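Local coordinates for protein glycerate 2-kinase (Pyrococcus horikoshii, PDB 1X3L) that catalyses the ATP-dependent phosphorylation of D-glycerate to 2-phosphoglycerate, with magnesium as the preferred metal and several other phosphate donors accepted, at residues A[268-271]-A[272-275]; A[5-8]-A[9-13]. One frame throughout, in Å; residues are numbered along the deposited sequence.

Interaction 1 (A[268-271]-A[272-275]); sequences NSIS and CEAI
With chi1 of N268 at -170°, its CG swings alongside its own carbonyl carbon, while SG of C272 stands anti to its carbonyl carbon (chi1 -72°) and leans back down the first turn of helix 268-281; the two groups meet on one flank of that turn. OD1 of N268 comes to 3.2 Å from SG of C272, a close approach in the buried part of the helix, and this oxygen has no hydrogen-bond partner in the model. The amide's other end is well held: ND2 donates to the carbonyl oxygens of S427 and V425, tying the start of the helix to the beginning of strand 427-435 and the loop before it, which fixes how the amide is turned.

The backbone is regular alpha helix, each bond reaching from residue i+4 back to i. The first is N of C272 to O of N268 at 2.8 Å, with the donor in the carbonyl plane; in the three that follow the donor tilts out of that plane, by 31° for A274 N on I270 O.

S269 and E273 form a polar pair on the outer flank. E273 folds back over the preceding turn, its CG 3.0 Å from O of S269, and runs on extended so that its carboxylate draws level with the serine hydroxyl. On the buried side, OG of S271 hydrogen-bonds to O of A17 in helix 6-20, and CG1 of I275 packs 3.4 Å from O of S271. Between S269 and E273 sits a water, 2.8 Å from OG of S269 and giving a weak bond to OE2 of E273 at 3.4 Å.

Interaction 2 (A[5-8]-A[9-13]); sequences DIRE and IGLRL. With EDO (1,2-ethanediol), chain C.
The first turns of the N-terminal helix 6-20 make up this contact, with D5 at the N-cap position and one face of the helix laid against strand 427-435. R7 and L11, one turn apart, lie side by side and point the same way, CG of R7 4.0 Å from CD1 of L11. Both side chains also touch I380 of strand 378-382; the R7 chain then bends at chi3 (-55°), and its NH2 forms a salt bridge with D382.

The alpha-helical ladder starts with a long bond, N of I9 to O of D5 at 3.3 Å. It tightens by the third rung, where N of L11 reaches O of R7 at 2.9 Å and the N-H points almost straight at the acceptor (170°).

I9 turns to the buried side. With CG1 anti to its carbonyl carbon (chi1 -68°), that branch lies back along the preceding turn, 3.5 Å from O of D5, and the side chain packs on I432 together with I6. E8 and R12 line the exposed flank: CB of R12 touches O of E8 at 3.2 Å, yet their charged ends stay apart, and NE of R12 forms a salt bridge with E278 of helix 268-281 instead. Beyond L11 a 1,2-ethanediol, probably from the crystallisation liquor, sets C1 3.5 Å from CB of L11 and donates from O2 to O of L11 at 2.8 Å.

In the fold
Interaction 1 opens helix 268-281 and interaction 2 opens helix 6-20, two helices far apart in sequence that pack against each other and share strand 427-435. Their centres are about 16 Å apart, and they meet where CG1 of I275 comes to 3.5 Å from O of L13; the side chains of these two residues also touch, and both reach I430. On either side of I430 in that strand, I428 lies against N268, S271 and I275, and I432 against I6 and I9. Interaction 1 is the more central and buried, its centre about 13 Å from that of the chain, against about 25 Å for the centre of interaction 2. Both lie away from K58, the substrate-binding lysine inferred by similarity.

Interaction 1 (A[268-271]-A[272-275])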
ATOM      1  N   ASN A 268      -3.589  -3.781   3.946  1.00 27.20           N
ATOM      2  CA  ASN A 268      -3.110  -4.694   4.965  1.00 27.59           C
ATOM      3  C   ASN A 268      -4.309  -5.338   5.670  1.00 27.57           C
ATOM      4  O   ASN A 268      -4.328  -6.548   5.894  1.00 27.54           O
ATOM      5  CB  ASN A 268      -2.228  -3.934   5.955  1.00 27.84           C
ATOM      6  CG  ASN A 268      -1.502  -4.854   6.900  1.00 29.72           C
ATOM      7  OD1 ASN A 268      -2.081  -5.346   7.863  1.00 29.37           O
ATOM      8  ND2 ASN A 268      -0.229  -5.108   6.619  1.00 28.71           N
ATOM      9  N   SER A 269      -5.314  -4.528   5.999  1.00 27.32           N
ATOM     10  CA  SER A 269      -6.517  -5.020   6.668  1.00 27.56           C
ATOM     11  C   SER A 269      -7.250  -6.080   5.837  1.00 27.01           C
ATOM     12  O   SER A 269      -7.699  -7.103   6.367  1.00 24.64           O
ATOM     13  CB  SER A 269      -7.473  -3.861   6.960  1.00 28.25           C
ATOM     14  OG  SER A 269      -8.682  -4.343   7.527  1.00 29.52           O
ATOM     15  N   ILE A 270      -7.375  -5.833   4.538  1.00 26.14           N
ATOM     16  CA  ILE A 270      -8.052  -6.786   3.665  1.00 26.56           C
ATOM     17  C   ILE A 270      -7.273  -8.098   3.614  1.00 27.12           C
ATOM     18  O   ILE A 270      -7.866  -9.181   3.555  1.00 28.07           O
ATOM     19  CB  ILE A 270      -8.252  -6.188   2.245  1.00 26.93           C
ATOM     20  CG1 ILE A 270      -9.392  -5.159   2.292  1.00 25.44           C
ATOM     21  CG2 ILE A 270      -8.578  -7.282   1.238  1.00 24.74           C
ATOM     22  CD1 ILE A 270      -9.551  -4.356   1.021  1.00 24.41           C
ATOM     23  N   SER A 271      -5.946  -8.011   3.663  1.00 25.50           N
ATOM     24  CA  SER A 271      -5.139  -9.225   3.649  1.00 26.43           C
ATOM     25  C   SER A 271      -5.242  -9.947   4.996  1.00 23.46           C
ATOM     26  O   SER A 271      -5.262 -11.176   5.044  1.00 26.43           O
ATOM     27  CB  SER A 271      -3.674  -8.908   3.311  1.00 24.29           C
ATOM     28  OG  SER A 271      -3.525  -8.644   1.921  1.00 24.56           O
ATOM     29  N   CYS A 272      -5.322  -9.187   6.086  1.00 23.58           N
ATOM     30  CA  CYS A 272      -5.447  -9.790   7.414  1.00 22.95           C
ATOM     31  C   CYS A 272      -6.796 -10.504   7.539  1.00 24.29           C
ATOM     32  O   CYS A 272      -6.906 -11.544   8.190  1.00 25.22           O
ATOM     33  CB  CYS A 272      -5.330  -8.720   8.506  1.00 25.06           C
ATOM     34  SG  CYS A 272      -3.645  -8.041   8.730  1.00 25.54           S
ATOM     35  N   GLU A 273      -7.821  -9.942   6.905  1.00 24.20           N
ATOM     36  CA  GLU A 273      -9.147 -10.537   6.952  1.00 25.67           C
ATOM     37  C   GLU A 273      -9.148 -11.828   6.135  1.00 25.59           C
ATOM     38  O   GLU A 273      -9.794 -12.808   6.511  1.00 24.65           O
ATOM     39  CB  GLU A 273     -10.192  -9.543   6.429  1.00 24.25           C
ATOM     40  CG  GLU A 273     -10.266  -8.280   7.284  1.00 25.70           C
ATOM     41  CD  GLU A 273     -11.202  -7.219   6.721  1.00 29.95           C
ATOM     42  OE1 GLU A 273     -11.432  -7.206   5.494  1.00 31.14           O
ATOM     43  OE2 GLU A 273     -11.693  -6.381   7.509  1.00 32.30           O
ATOM     44  N   ALA A 274      -8.407 -11.829   5.030  1.00 24.22           N
ATOM     45  CA  ALA A 274      -8.307 -13.020   4.194  1.00 24.39           C
ATOM     46  C   ALA A 274      -7.659 -14.137   5.008  1.00 23.78           C
ATOM     47  O   ALA A 274      -8.021 -15.306   4.871  1.00 26.12           O
ATOM     48  CB  ALA A 274      -7.478 -12.727   2.943  1.00 25.19           C
ATOM     49  N   ILE A 275      -6.698 -13.771   5.856  1.00 24.79           N
ATOM     50  CA  ILE A 275      -6.009 -14.739   6.713  1.00 23.48           C
ATOM     51  C   ILE A 275      -6.962 -15.302   7.767  1.00 23.13           C
ATOM     52  O   ILE A 275      -7.045 -16.519   7.963  1.00 22.04           O
ATOM     53  CB  ILE A 275      -4.812 -14.093   7.462  1.00 23.15           C
ATOM     54  CG1 ILE A 275      -3.678 -13.774   6.481  1.00 25.97           C
ATOM     55  CG2 ILE A 275      -4.306 -15.030   8.547  1.00 20.64           C
ATOM     56  CD1 ILE A 275      -2.526 -12.985   7.121  1.00 26.12           C
TER
HETATM   57  O   HOH W   1     -10.727  -3.585   5.796  1.00 31.54           O

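Interaction 2 (A[5-8]-A[9-13])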
ATOM      1  N   ASP A   5       0.461 -30.041   9.166  1.00 37.89           N
ATOM      2  CA  ASP A   5       1.456 -29.650  10.157  1.00 38.11           C
ATOM      3  C   ASP A   5       1.200 -28.159  10.364  1.00 35.53           C
ATOM      4  O   ASP A   5       0.590 -27.510   9.513  1.00 33.42           O
ATOM      5  CB  ASP A   5       2.883 -29.842   9.630  1.00 41.91           C
ATOM      6  CG  ASP A   5       3.248 -31.301   9.437  1.00 50.48           C
ATOM      7  OD1 ASP A   5       2.910 -32.128  10.314  1.00 52.54           O
ATOM      8  OD2 ASP A   5       3.891 -31.620   8.415  1.00 55.51           O
ATOM      9  N   ILE A   6       1.667 -27.610  11.478  1.00 31.90           N
ATOM     10  CA  ILE A   6       1.449 -26.199  11.742  1.00 31.54           C
ATOM     11  C   ILE A   6       2.117 -25.328  10.663  1.00 30.31           C
ATOM     12  O   ILE A   6       1.633 -24.241  10.352  1.00 30.90           O
ATOM     13  CB  ILE A   6       1.959 -25.823  13.167  1.00 28.83           C
ATOM     14  CG1 ILE A   6       1.456 -24.432  13.556  1.00 28.43           C
ATOM     15  CG2 ILE A   6       3.489 -25.891  13.225  1.00 30.12           C
ATOM     16  CD1 ILE A   6       1.629 -24.123  15.047  1.00 21.79           C
ATOM     17  N   ARG A   7       3.206 -25.819  10.075  1.00 28.55           N
ATOM     18  CA  ARG A   7       3.915 -25.072   9.036  1.00 28.18           C
ATOM     19  C   ARG A   7       3.135 -24.960   7.729  1.00 27.40           C
ATOM     20  O   ARG A   7       3.143 -23.904   7.092  1.00 23.14           O
ATOM     21  CB  ARG A   7       5.286 -25.691   8.760  1.00 32.42           C
ATOM     22  CG  ARG A   7       6.071 -24.960   7.679  1.00 38.20           C
ATOM     23  CD  ARG A   7       7.558 -25.190   7.836  1.00 41.97           C
ATOM     24  NE  ARG A   7       7.983 -24.800   9.176  1.00 43.73           N
ATOM     25  CZ  ARG A   7       9.054 -24.063   9.441  1.00 41.71           C
ATOM     26  NH1 ARG A   7       9.826 -23.627   8.452  1.00 41.71           N
ATOM     27  NH2 ARG A   7       9.343 -23.758  10.698  1.00 40.85           N
ATOM     28  N   GLU A   8       2.472 -26.041   7.320  1.00 25.89           N
ATOM     29  CA  GLU A   8       1.676 -25.998   6.098  1.00 26.31           C
ATOM     30  C   GLU A   8       0.545 -24.995   6.316  1.00 24.62           C
ATOM     31  O   GLU A   8       0.189 -24.247   5.416  1.00 24.88           O
ATOM     32  CB  GLU A   8       1.088 -27.376   5.762  1.00 26.57           C
ATOM     33  CG  GLU A   8      -0.085 -27.306   4.769  1.00 28.83           C
ATOM     34  CD  GLU A   8      -0.533 -28.674   4.249  1.00 28.48           C
ATOM     35  OE1 GLU A   8      -0.150 -29.702   4.839  1.00 28.58           O
ATOM     36  OE2 GLU A   8      -1.277 -28.715   3.245  1.00 30.80           O
ATOM     37  N   ILE A   9      -0.011 -24.976   7.523  1.00 23.93           N
ATOM     38  CA  ILE A   9      -1.090 -24.043   7.826  1.00 25.01           C
ATOM     39  C   ILE A   9      -0.576 -22.613   7.707  1.00 26.08           C
ATOM     40  O   ILE A   9      -1.182 -21.775   7.031  1.00 26.09           O
ATOM     41  CB  ILE A   9      -1.649 -24.268   9.241  1.00 23.21           C
ATOM     42  CG1 ILE A   9      -2.369 -25.616   9.299  1.00 24.97           C
ATOM     43  CG2 ILE A   9      -2.607 -23.132   9.612  1.00 21.62           C
ATOM     44  CD1 ILE A   9      -2.797 -26.041  10.699  1.00 22.59           C
ATOM     45  N   GLY A  10       0.554 -22.344   8.353  1.00 26.78           N
ATOM     46  CA  GLY A  10       1.129 -21.011   8.297  1.00 26.66           C
ATOM     47  C   GLY A  10       1.395 -20.545   6.874  1.00 26.65           C
ATOM     48  O   GLY A  10       1.030 -19.429   6.502  1.00 25.67           O
ATOM     49  N   LEU A  11       2.034 -21.391   6.071  1.00 26.20           N
ATOM     50  CA  LEU A  11       2.339 -21.023   4.689  1.00 27.29           C
ATOM     51  C   LEU A  11       1.067 -20.858   3.856  1.00 26.74           C
ATOM     52  O   LEU A  11       1.012 -20.034   2.937  1.00 25.15           O
ATOM     53  CB  LEU A  11       3.279 -22.058   4.066  1.00 26.50           C
ATOM     54  CG  LEU A  11       4.676 -22.066   4.705  1.00 28.27           C
ATOM     55  CD1 LEU A  11       5.530 -23.198   4.119  1.00 31.08           C
ATOM     56  CD2 LEU A  11       5.344 -20.727   4.465  1.00 29.24           C
ATOM     57  N   ARG A  12       0.040 -21.633   4.189  1.00 25.55           N
ATOM     58  CA  ARG A  12      -1.241 -21.543   3.493  1.00 26.05           C
ATOM     59  C   ARG A  12      -1.873 -20.169   3.754  1.00 24.92           C
ATOM     60  O   ARG A  12      -2.431 -19.544   2.854  1.00 26.06           O
ATOM     61  CB  ARG A  12      -2.179 -22.652   3.984  1.00 26.77           C
ATOM     62  CG  ARG A  12      -3.525 -22.687   3.290  1.00 28.06           C
ATOM     63  CD  ARG A  12      -4.375 -23.874   3.752  1.00 26.28           C
ATOM     64  NE  ARG A  12      -5.731 -23.804   3.210  1.00 26.25           N
ATOM     65  CZ  ARG A  12      -6.098 -24.297   2.032  1.00 27.17           C
ATOM     66  NH1 ARG A  12      -5.210 -24.912   1.261  1.00 28.30           N
ATOM     67  NH2 ARG A  12      -7.356 -24.175   1.619  1.00 23.91           N
ATOM     68  N   LEU A  13      -1.775 -19.701   4.992  1.00 24.29           N
ATOM     69  CA  LEU A  13      -2.332 -18.410   5.380  1.00 23.99           C
ATOM     70  C   LEU A  13      -1.524 -17.257   4.774  1.00 24.22           C
ATOM     71  O   LEU A  13      -2.076 -16.204   4.464  1.00 22.42           O
ATOM     72  CB  LEU A  13      -2.372 -18.300   6.909  1.00 23.23           C
ATOM     73  CG  LEU A  13      -3.272 -19.340   7.593  1.00 25.79           C
ATOM     74  CD1 LEU A  13      -3.184 -19.203   9.107  1.00 23.81           C
ATOM     75  CD2 LEU A  13      -4.716 -19.158   7.128  1.00 24.22           C
TER
HETATM   76  C1  EDO C 501       3.517 -22.295   0.552  1.00 48.64           C
HETATM   77  O1  EDO C 501       2.137 -22.709   0.593  1.00 45.06           O
HETATM   78  C2  EDO C 501       3.653 -20.853   0.027  1.00 48.70           C
HETATM   79  O2  EDO C 501       2.949 -19.919   0.868  1.00 47.81           O